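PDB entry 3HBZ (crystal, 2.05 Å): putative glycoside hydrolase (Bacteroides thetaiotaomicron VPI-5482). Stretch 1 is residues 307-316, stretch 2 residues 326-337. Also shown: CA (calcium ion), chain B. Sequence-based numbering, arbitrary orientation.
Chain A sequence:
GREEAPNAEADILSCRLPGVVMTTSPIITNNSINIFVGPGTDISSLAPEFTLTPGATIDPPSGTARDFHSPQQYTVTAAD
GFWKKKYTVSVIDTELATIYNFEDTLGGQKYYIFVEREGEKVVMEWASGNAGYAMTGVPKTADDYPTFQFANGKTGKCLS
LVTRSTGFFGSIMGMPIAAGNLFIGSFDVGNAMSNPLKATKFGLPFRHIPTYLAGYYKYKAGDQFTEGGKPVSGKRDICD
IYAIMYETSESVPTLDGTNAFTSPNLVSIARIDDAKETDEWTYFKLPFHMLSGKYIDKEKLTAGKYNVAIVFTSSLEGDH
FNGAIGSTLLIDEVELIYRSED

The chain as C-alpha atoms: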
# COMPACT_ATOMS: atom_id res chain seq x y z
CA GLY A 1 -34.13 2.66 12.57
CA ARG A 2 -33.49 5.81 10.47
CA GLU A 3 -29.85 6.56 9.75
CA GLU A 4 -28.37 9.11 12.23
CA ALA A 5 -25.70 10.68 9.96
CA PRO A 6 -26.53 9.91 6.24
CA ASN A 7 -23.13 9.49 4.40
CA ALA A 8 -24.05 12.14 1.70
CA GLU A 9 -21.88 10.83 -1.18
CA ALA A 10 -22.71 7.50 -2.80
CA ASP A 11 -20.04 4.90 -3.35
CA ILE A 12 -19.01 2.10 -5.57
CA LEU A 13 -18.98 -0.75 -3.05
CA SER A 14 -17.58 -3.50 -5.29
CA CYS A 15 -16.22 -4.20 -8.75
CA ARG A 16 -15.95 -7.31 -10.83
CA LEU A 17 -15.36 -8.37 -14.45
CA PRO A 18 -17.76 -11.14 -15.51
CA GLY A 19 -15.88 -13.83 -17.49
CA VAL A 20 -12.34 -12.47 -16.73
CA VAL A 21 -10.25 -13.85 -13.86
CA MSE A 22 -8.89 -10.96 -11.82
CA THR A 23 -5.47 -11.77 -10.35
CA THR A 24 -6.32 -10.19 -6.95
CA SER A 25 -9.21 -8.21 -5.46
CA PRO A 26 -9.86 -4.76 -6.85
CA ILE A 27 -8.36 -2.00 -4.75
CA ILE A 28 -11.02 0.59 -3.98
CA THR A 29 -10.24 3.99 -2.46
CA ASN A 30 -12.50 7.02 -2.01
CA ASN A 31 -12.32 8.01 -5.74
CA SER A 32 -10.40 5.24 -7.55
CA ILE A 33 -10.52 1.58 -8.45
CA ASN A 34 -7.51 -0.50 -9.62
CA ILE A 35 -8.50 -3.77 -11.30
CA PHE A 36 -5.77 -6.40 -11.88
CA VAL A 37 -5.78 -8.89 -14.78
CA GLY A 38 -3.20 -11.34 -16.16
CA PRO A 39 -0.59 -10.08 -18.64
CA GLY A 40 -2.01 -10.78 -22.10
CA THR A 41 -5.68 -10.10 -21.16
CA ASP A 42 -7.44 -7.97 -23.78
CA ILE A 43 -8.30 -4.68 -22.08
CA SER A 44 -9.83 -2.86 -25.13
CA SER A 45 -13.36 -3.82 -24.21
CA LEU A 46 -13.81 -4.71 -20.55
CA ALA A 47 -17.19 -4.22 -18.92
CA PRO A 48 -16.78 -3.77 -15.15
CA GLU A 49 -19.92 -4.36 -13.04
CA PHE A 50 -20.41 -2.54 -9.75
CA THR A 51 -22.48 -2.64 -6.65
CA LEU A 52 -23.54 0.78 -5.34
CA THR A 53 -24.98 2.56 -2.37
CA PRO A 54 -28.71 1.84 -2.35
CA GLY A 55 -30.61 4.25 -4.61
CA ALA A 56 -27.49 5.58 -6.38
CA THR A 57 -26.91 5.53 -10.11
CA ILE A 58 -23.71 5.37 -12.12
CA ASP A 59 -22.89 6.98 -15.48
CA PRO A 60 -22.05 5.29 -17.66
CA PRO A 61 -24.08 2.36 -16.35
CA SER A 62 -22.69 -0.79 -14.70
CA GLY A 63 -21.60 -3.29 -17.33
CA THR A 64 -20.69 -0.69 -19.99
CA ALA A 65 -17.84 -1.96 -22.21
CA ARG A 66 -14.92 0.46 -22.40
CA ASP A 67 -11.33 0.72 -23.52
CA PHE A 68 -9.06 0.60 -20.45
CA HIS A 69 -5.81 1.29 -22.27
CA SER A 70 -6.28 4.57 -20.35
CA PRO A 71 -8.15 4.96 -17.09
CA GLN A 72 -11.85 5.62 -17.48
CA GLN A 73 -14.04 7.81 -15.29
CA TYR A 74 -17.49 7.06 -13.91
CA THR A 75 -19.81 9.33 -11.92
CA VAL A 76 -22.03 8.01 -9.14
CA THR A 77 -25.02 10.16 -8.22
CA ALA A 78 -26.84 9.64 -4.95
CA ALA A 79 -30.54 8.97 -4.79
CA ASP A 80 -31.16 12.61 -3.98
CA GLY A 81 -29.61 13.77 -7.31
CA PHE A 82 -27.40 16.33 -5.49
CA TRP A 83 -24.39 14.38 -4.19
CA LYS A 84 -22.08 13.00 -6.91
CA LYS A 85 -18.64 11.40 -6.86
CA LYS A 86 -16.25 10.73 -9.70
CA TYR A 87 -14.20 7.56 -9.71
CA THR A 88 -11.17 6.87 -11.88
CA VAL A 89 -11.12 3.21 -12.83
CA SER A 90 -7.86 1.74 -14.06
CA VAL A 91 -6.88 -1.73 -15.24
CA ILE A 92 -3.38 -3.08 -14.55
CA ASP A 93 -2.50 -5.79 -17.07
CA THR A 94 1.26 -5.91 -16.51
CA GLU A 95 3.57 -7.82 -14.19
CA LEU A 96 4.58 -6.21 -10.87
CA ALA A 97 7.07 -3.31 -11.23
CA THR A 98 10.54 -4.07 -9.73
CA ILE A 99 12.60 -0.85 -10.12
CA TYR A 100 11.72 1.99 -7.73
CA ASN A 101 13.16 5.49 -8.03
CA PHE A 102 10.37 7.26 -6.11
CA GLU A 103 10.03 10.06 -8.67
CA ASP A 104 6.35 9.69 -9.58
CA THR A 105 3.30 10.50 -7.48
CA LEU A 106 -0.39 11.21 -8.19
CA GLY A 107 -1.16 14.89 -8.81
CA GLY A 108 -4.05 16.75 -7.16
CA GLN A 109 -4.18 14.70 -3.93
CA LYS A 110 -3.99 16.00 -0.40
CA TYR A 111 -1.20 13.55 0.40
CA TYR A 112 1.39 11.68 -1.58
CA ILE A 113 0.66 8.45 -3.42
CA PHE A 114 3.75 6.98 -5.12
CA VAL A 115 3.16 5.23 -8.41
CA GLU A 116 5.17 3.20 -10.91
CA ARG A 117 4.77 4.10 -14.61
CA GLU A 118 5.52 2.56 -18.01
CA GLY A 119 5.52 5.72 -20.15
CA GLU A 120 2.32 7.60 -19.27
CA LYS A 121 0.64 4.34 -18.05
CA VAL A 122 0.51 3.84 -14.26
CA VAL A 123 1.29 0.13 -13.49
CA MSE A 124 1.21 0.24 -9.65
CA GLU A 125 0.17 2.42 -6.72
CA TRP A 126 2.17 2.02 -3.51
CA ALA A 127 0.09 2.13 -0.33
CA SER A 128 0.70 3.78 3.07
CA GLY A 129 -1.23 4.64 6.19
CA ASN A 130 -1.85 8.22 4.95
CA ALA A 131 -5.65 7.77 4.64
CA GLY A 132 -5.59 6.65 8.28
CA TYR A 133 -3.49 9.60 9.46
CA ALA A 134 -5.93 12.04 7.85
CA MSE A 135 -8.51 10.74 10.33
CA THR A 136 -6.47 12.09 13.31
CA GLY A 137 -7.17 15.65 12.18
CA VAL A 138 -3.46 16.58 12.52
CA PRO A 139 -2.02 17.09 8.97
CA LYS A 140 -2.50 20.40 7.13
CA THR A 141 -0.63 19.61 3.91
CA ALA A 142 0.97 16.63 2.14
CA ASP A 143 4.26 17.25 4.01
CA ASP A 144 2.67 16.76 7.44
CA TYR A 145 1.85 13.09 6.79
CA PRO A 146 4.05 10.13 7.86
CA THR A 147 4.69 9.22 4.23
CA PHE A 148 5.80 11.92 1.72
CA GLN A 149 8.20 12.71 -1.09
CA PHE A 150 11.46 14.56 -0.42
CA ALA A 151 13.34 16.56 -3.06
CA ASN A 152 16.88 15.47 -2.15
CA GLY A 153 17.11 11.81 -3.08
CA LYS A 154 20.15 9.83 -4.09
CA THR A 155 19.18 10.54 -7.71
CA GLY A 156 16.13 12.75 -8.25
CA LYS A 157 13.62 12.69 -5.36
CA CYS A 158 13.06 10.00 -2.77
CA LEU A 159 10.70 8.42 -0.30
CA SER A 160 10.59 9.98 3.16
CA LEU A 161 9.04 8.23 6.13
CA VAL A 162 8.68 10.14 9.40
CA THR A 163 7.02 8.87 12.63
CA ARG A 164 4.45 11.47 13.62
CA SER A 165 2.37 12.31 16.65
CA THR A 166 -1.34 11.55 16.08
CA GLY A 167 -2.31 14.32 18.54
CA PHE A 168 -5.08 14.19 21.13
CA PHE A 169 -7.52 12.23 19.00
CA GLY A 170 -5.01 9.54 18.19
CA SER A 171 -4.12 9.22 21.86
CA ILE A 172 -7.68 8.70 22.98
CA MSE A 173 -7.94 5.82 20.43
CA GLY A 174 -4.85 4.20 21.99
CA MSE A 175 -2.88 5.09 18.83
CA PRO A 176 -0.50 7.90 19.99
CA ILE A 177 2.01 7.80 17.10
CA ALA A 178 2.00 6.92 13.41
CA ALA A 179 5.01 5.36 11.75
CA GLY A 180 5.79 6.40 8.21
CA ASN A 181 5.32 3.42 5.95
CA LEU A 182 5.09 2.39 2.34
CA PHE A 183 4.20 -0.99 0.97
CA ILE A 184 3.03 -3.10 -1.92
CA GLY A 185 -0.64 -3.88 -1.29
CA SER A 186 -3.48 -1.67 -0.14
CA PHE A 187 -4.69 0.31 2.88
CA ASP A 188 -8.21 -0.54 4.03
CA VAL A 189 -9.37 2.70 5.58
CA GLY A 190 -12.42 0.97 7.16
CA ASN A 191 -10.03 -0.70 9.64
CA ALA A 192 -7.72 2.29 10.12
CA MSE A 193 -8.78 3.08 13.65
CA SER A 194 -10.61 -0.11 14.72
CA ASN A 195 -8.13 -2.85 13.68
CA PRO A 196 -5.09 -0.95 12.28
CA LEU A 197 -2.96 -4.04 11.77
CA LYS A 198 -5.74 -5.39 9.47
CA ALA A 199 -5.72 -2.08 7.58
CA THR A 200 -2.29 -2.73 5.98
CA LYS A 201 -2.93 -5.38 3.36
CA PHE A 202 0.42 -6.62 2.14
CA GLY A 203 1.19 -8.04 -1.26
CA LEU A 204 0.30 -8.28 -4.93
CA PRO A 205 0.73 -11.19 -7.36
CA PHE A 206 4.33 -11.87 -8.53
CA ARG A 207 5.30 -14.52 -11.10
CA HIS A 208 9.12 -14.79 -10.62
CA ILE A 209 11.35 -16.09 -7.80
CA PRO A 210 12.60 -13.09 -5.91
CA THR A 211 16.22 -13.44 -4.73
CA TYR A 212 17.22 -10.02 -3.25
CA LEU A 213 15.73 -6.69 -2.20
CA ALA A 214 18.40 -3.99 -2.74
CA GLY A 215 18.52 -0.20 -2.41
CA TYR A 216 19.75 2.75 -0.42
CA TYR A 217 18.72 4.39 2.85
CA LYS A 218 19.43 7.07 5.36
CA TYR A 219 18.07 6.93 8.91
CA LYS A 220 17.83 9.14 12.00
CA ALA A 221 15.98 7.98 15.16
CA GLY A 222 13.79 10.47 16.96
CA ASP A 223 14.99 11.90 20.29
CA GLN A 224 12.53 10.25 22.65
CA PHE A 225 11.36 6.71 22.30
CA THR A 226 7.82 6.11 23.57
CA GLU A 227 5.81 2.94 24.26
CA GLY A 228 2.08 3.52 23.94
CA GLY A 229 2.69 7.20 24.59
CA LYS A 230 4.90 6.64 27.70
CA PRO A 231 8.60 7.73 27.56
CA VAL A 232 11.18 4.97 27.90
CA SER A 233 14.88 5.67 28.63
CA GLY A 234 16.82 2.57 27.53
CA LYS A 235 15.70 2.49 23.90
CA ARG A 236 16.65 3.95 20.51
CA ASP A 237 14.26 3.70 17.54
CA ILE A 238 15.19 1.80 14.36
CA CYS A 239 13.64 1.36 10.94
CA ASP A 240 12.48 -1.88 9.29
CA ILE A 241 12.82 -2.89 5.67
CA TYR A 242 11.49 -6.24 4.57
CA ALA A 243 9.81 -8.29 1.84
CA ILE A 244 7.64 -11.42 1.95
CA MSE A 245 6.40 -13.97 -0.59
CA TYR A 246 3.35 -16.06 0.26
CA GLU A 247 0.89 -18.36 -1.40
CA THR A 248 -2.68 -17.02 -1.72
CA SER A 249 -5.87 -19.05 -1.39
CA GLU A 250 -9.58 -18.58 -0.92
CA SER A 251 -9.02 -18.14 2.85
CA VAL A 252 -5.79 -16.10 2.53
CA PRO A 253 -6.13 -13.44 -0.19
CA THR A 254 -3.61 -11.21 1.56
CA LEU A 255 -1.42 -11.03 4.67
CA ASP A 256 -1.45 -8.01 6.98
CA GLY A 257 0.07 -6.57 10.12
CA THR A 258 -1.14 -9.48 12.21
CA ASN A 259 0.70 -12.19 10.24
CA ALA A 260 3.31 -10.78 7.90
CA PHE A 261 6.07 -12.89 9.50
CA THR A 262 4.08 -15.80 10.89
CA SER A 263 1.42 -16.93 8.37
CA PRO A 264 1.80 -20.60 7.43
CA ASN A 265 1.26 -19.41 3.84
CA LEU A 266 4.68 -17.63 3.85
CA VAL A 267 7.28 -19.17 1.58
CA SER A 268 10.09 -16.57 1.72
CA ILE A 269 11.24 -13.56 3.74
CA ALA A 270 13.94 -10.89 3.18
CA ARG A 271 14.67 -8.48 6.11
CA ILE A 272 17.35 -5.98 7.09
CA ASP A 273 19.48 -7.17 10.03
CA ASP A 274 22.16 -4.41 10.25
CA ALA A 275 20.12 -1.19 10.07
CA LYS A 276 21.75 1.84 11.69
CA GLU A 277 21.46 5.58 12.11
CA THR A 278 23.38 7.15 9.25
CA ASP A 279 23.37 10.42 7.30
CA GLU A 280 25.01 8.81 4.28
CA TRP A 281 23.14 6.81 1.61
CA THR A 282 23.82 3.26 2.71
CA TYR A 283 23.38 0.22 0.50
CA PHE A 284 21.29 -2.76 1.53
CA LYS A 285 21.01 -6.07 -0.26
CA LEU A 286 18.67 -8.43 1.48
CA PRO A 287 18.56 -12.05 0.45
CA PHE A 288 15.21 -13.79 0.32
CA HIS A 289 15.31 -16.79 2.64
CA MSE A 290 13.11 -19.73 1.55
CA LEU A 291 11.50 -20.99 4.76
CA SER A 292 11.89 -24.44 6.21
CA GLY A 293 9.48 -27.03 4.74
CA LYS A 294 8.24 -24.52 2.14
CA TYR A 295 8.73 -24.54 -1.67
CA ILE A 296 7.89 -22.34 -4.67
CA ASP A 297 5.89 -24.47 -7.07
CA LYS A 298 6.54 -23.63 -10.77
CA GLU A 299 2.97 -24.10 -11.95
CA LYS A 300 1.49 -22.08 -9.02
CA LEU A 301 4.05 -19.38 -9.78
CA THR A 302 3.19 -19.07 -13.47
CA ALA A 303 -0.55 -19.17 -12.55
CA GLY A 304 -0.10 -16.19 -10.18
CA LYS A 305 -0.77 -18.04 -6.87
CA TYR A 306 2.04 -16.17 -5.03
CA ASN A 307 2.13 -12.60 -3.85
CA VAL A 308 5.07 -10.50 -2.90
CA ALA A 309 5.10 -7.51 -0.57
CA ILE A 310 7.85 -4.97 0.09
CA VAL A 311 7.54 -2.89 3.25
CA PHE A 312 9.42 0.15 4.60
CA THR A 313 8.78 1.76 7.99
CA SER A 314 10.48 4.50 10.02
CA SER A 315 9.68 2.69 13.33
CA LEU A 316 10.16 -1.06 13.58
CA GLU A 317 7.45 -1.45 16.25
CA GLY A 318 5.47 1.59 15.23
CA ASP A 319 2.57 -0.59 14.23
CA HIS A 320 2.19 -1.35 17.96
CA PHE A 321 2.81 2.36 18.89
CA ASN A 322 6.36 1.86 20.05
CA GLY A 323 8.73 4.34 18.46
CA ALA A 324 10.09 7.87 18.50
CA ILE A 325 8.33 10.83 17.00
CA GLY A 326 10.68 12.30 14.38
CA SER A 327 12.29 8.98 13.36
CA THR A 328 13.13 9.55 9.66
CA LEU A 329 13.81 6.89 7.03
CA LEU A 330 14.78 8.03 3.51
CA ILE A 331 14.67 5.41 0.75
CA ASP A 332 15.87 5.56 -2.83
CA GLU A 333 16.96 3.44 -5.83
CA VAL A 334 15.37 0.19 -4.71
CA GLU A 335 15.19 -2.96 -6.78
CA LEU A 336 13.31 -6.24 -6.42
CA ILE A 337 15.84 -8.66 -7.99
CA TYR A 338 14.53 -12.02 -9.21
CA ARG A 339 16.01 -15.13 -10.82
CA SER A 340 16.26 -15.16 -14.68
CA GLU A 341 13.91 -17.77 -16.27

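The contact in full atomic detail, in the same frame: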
# COMPACT_ATOMS: atom_id res chain seq x y z
N ASN A 307 2.00 -14.02 -3.96
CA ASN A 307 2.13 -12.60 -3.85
C ASN A 307 3.45 -12.26 -3.21
O ASN A 307 3.98 -13.01 -2.35
CB ASN A 307 1.04 -12.03 -2.93
CG ASN A 307 -0.32 -11.92 -3.61
OD1 ASN A 307 -0.51 -12.38 -4.74
ND2 ASN A 307 -1.28 -11.31 -2.89
N VAL A 308 3.93 -11.07 -3.54
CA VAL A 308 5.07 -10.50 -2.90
C VAL A 308 4.66 -9.16 -2.35
O VAL A 308 3.89 -8.43 -3.01
CB VAL A 308 6.28 -10.33 -3.87
CG1 VAL A 308 7.33 -9.41 -3.20
CG2 VAL A 308 6.89 -11.72 -4.20
N ALA A 309 5.16 -8.85 -1.15
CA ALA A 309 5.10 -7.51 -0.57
C ALA A 309 6.49 -7.01 -0.22
O ALA A 309 7.35 -7.79 0.21
CB ALA A 309 4.22 -7.50 0.72
N ILE A 310 6.68 -5.70 -0.37
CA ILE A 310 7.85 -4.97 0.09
C ILE A 310 7.31 -3.94 1.06
O ILE A 310 6.28 -3.28 0.77
CB ILE A 310 8.59 -4.27 -1.06
CG1 ILE A 310 9.22 -5.28 -2.02
CG2 ILE A 310 9.69 -3.27 -0.53
CD1 ILE A 310 9.57 -4.67 -3.38
N VAL A 311 7.97 -3.81 2.20
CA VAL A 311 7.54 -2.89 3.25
C VAL A 311 8.73 -2.11 3.82
O VAL A 311 9.80 -2.71 4.13
CB VAL A 311 6.91 -3.67 4.42
CG1 VAL A 311 6.38 -2.66 5.46
CG2 VAL A 311 5.80 -4.63 3.93
N PHE A 312 8.53 -0.80 3.94
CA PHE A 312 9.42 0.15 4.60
C PHE A 312 8.68 0.82 5.74
O PHE A 312 7.51 1.20 5.58
CB PHE A 312 9.87 1.24 3.66
CG PHE A 312 10.41 0.74 2.34
CD1 PHE A 312 11.71 0.30 2.27
CD2 PHE A 312 9.64 0.77 1.21
CE1 PHE A 312 12.23 -0.17 1.08
CE2 PHE A 312 10.15 0.31 -0.01
CZ PHE A 312 11.43 -0.15 -0.07
N THR A 313 9.34 0.98 6.87
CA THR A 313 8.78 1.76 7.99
C THR A 313 9.87 2.47 8.81
O THR A 313 10.95 1.92 9.06
CB THR A 313 7.87 0.93 8.89
OG1 THR A 313 7.39 1.78 9.94
CG2 THR A 313 8.65 -0.25 9.54
N SER A 314 9.57 3.68 9.25
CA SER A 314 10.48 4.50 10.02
C SER A 314 10.60 4.03 11.48
O SER A 314 11.49 4.47 12.19
CB SER A 314 10.05 5.97 9.95
OG SER A 314 8.74 6.18 10.47
N SER A 315 9.69 3.17 11.94
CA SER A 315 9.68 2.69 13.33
C SER A 315 9.30 1.20 13.35
O SER A 315 8.17 0.82 13.07
CB SER A 315 8.70 3.48 14.18
OG SER A 315 9.18 4.78 14.47
N LEU A 316 10.27 0.36 13.67
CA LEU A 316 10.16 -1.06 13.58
C LEU A 316 8.92 -1.58 14.31
O LEU A 316 8.27 -2.47 13.81
CB LEU A 316 11.41 -1.74 14.14
CG LEU A 316 11.38 -3.28 13.86
CD1 LEU A 316 12.69 -3.85 13.34
CD2 LEU A 316 10.92 -4.02 15.07
N GLY A 326 9.53 11.70 15.08
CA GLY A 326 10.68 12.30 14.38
C GLY A 326 11.61 11.28 13.74
O GLY A 326 12.47 11.65 12.98
N SER A 327 11.47 9.99 14.05
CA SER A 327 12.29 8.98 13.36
C SER A 327 12.09 9.12 11.88
O SER A 327 10.95 9.19 11.45
CB SER A 327 11.96 7.56 13.85
OG SER A 327 12.53 7.37 15.15
N THR A 328 13.18 9.21 11.10
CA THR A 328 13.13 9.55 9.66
C THR A 328 13.93 8.54 8.83
O THR A 328 15.14 8.39 9.04
CB THR A 328 13.69 10.94 9.40
OG1 THR A 328 12.95 11.87 10.18
CG2 THR A 328 13.62 11.34 7.88
N LEU A 329 13.23 7.83 7.94
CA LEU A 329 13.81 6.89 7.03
C LEU A 329 13.63 7.47 5.63
O LEU A 329 12.50 7.74 5.22
CB LEU A 329 13.12 5.52 7.14
CG LEU A 329 13.60 4.43 6.16
CD1 LEU A 329 15.11 4.01 6.37
CD2 LEU A 329 12.73 3.22 6.23
N LEU A 330 14.75 7.70 4.94
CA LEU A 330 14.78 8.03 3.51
C LEU A 330 15.16 6.82 2.68
O LEU A 330 16.08 6.08 3.04
CB LEU A 330 15.75 9.21 3.22
CG LEU A 330 15.59 10.49 4.00
CD1 LEU A 330 16.66 11.55 3.51
CD2 LEU A 330 14.08 11.05 3.96
N ILE A 331 14.45 6.58 1.58
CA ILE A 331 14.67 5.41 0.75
C ILE A 331 14.78 5.83 -0.68
O ILE A 331 14.01 6.69 -1.13
CB ILE A 331 13.50 4.40 0.89
CG1 ILE A 331 13.45 3.75 2.30
CG2 ILE A 331 13.55 3.35 -0.21
CD1 ILE A 331 14.58 2.72 2.58
N ASP A 332 15.77 5.30 -1.41
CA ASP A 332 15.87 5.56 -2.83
C ASP A 332 16.54 4.41 -3.58
O ASP A 332 17.25 3.58 -2.99
CB ASP A 332 16.63 6.86 -3.08
CG ASP A 332 16.17 7.58 -4.38
OD1 ASP A 332 15.27 7.05 -5.06
OD2 ASP A 332 16.71 8.67 -4.72
N GLU A 333 16.30 4.38 -4.90
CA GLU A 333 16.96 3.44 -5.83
C GLU A 333 16.82 1.98 -5.39
O GLU A 333 17.81 1.25 -5.24
CB GLU A 333 18.45 3.80 -5.99
CG GLU A 333 18.69 5.15 -6.61
CD GLU A 333 20.18 5.45 -6.91
OE1 GLU A 333 21.05 4.59 -6.65
OE2 GLU A 333 20.47 6.56 -7.42
N VAL A 334 15.59 1.53 -5.22
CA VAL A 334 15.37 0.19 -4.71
C VAL A 334 15.10 -0.71 -5.91
O VAL A 334 14.49 -0.28 -6.89
CB VAL A 334 14.15 0.12 -3.72
CG1 VAL A 334 13.89 -1.29 -3.24
CG2 VAL A 334 14.40 1.03 -2.54
N GLU A 335 15.48 -1.97 -5.78
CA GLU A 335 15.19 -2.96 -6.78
C GLU A 335 14.73 -4.27 -6.16
O GLU A 335 15.37 -4.81 -5.26
CB GLU A 335 16.43 -3.21 -7.68
CG GLU A 335 16.06 -4.04 -8.84
CD GLU A 335 17.15 -4.20 -9.88
OE1 GLU A 335 18.29 -3.73 -9.66
OE2 GLU A 335 16.83 -4.82 -10.92
N LEU A 336 13.65 -4.83 -6.68
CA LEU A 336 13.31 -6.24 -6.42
C LEU A 336 13.99 -7.12 -7.48
O LEU A 336 13.60 -7.14 -8.66
CB LEU A 336 11.78 -6.41 -6.44
CG LEU A 336 11.29 -7.82 -6.16
CD1 LEU A 336 11.80 -8.33 -4.80
CD2 LEU A 336 9.72 -7.84 -6.28
N ILE A 337 15.05 -7.83 -7.08
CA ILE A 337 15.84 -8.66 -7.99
C ILE A 337 15.29 -10.08 -7.92
O ILE A 337 15.06 -10.61 -6.83
CB ILE A 337 17.36 -8.64 -7.62
CG1 ILE A 337 17.90 -7.19 -7.63
CG2 ILE A 337 18.22 -9.55 -8.58
CD1 ILE A 337 19.23 -6.99 -6.87
CA CA B . 15.08 8.84 -6.76
O HOH W 1 16.41 7.52 -8.21

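Two strands need not share backbone hydrogen bonds to pack firmly; alternating side chains can do most of the work. In this putative glycoside hydrolase, residues 307-313 run roughly antiparallel to 328-332 and 334-337, with no hydrogen bond across the contact and 446 Å² buried, counting both sides.

Stretch 2 begins with Gly326, whose positive phi would jam a CB against the preceding carbonyl. Ser327 faces the partner: Ser327 CB lies 3.5 Å from Ser314 O, while its hydroxyl OG is hydrogen-bonded elsewhere in the structure, so that its polarity is satisfied in this buried place. Thr328 points away, and Thr328 OG1 donates a hydrogen bond to Gly326 O at 2.8 Å.

The alternation continues into the strand. Leu329 turns toward stretch 1, where the chains come close, its CA 5.1 Å from the CA of Ser314. Leu329 CB rests 4.0 Å from Ser314 CA, while Leu329 CD2 reaches back to 3.6 Å from Thr313 O and 4.3 Å from Phe312 CB. Leu330 is out of reach, and Ile331 returns to the interface. There the CA atoms of Phe312 and Ile331 are 8.4 Å apart, a gap filled by large side chains: Ile331 CD1 approaches Phe312 CD1 to 3.8 Å, and Ile331 CG2 sits over one ring face, 4.2 Å from its centroid, in a CH-pi contact.

Asp332, out of reach of stretch 1, instead binds calcium through OD1 at 2.5 Å and OD2 at 2.6 Å; its OD1 also accepts a hydrogen bond from Glu333 N at 2.9 Å. The chain turns a corner at Glu333, yet Val334 again faces the partner, placing CG2 4.0 Å from Phe312 CZ. Glu335 points away, its carboxylate kept out of the apolar layer. Leu336 completes the pattern, with CB 4.2 Å from Ile310 CD1 and CD2 4.2 Å from Val308 CG1.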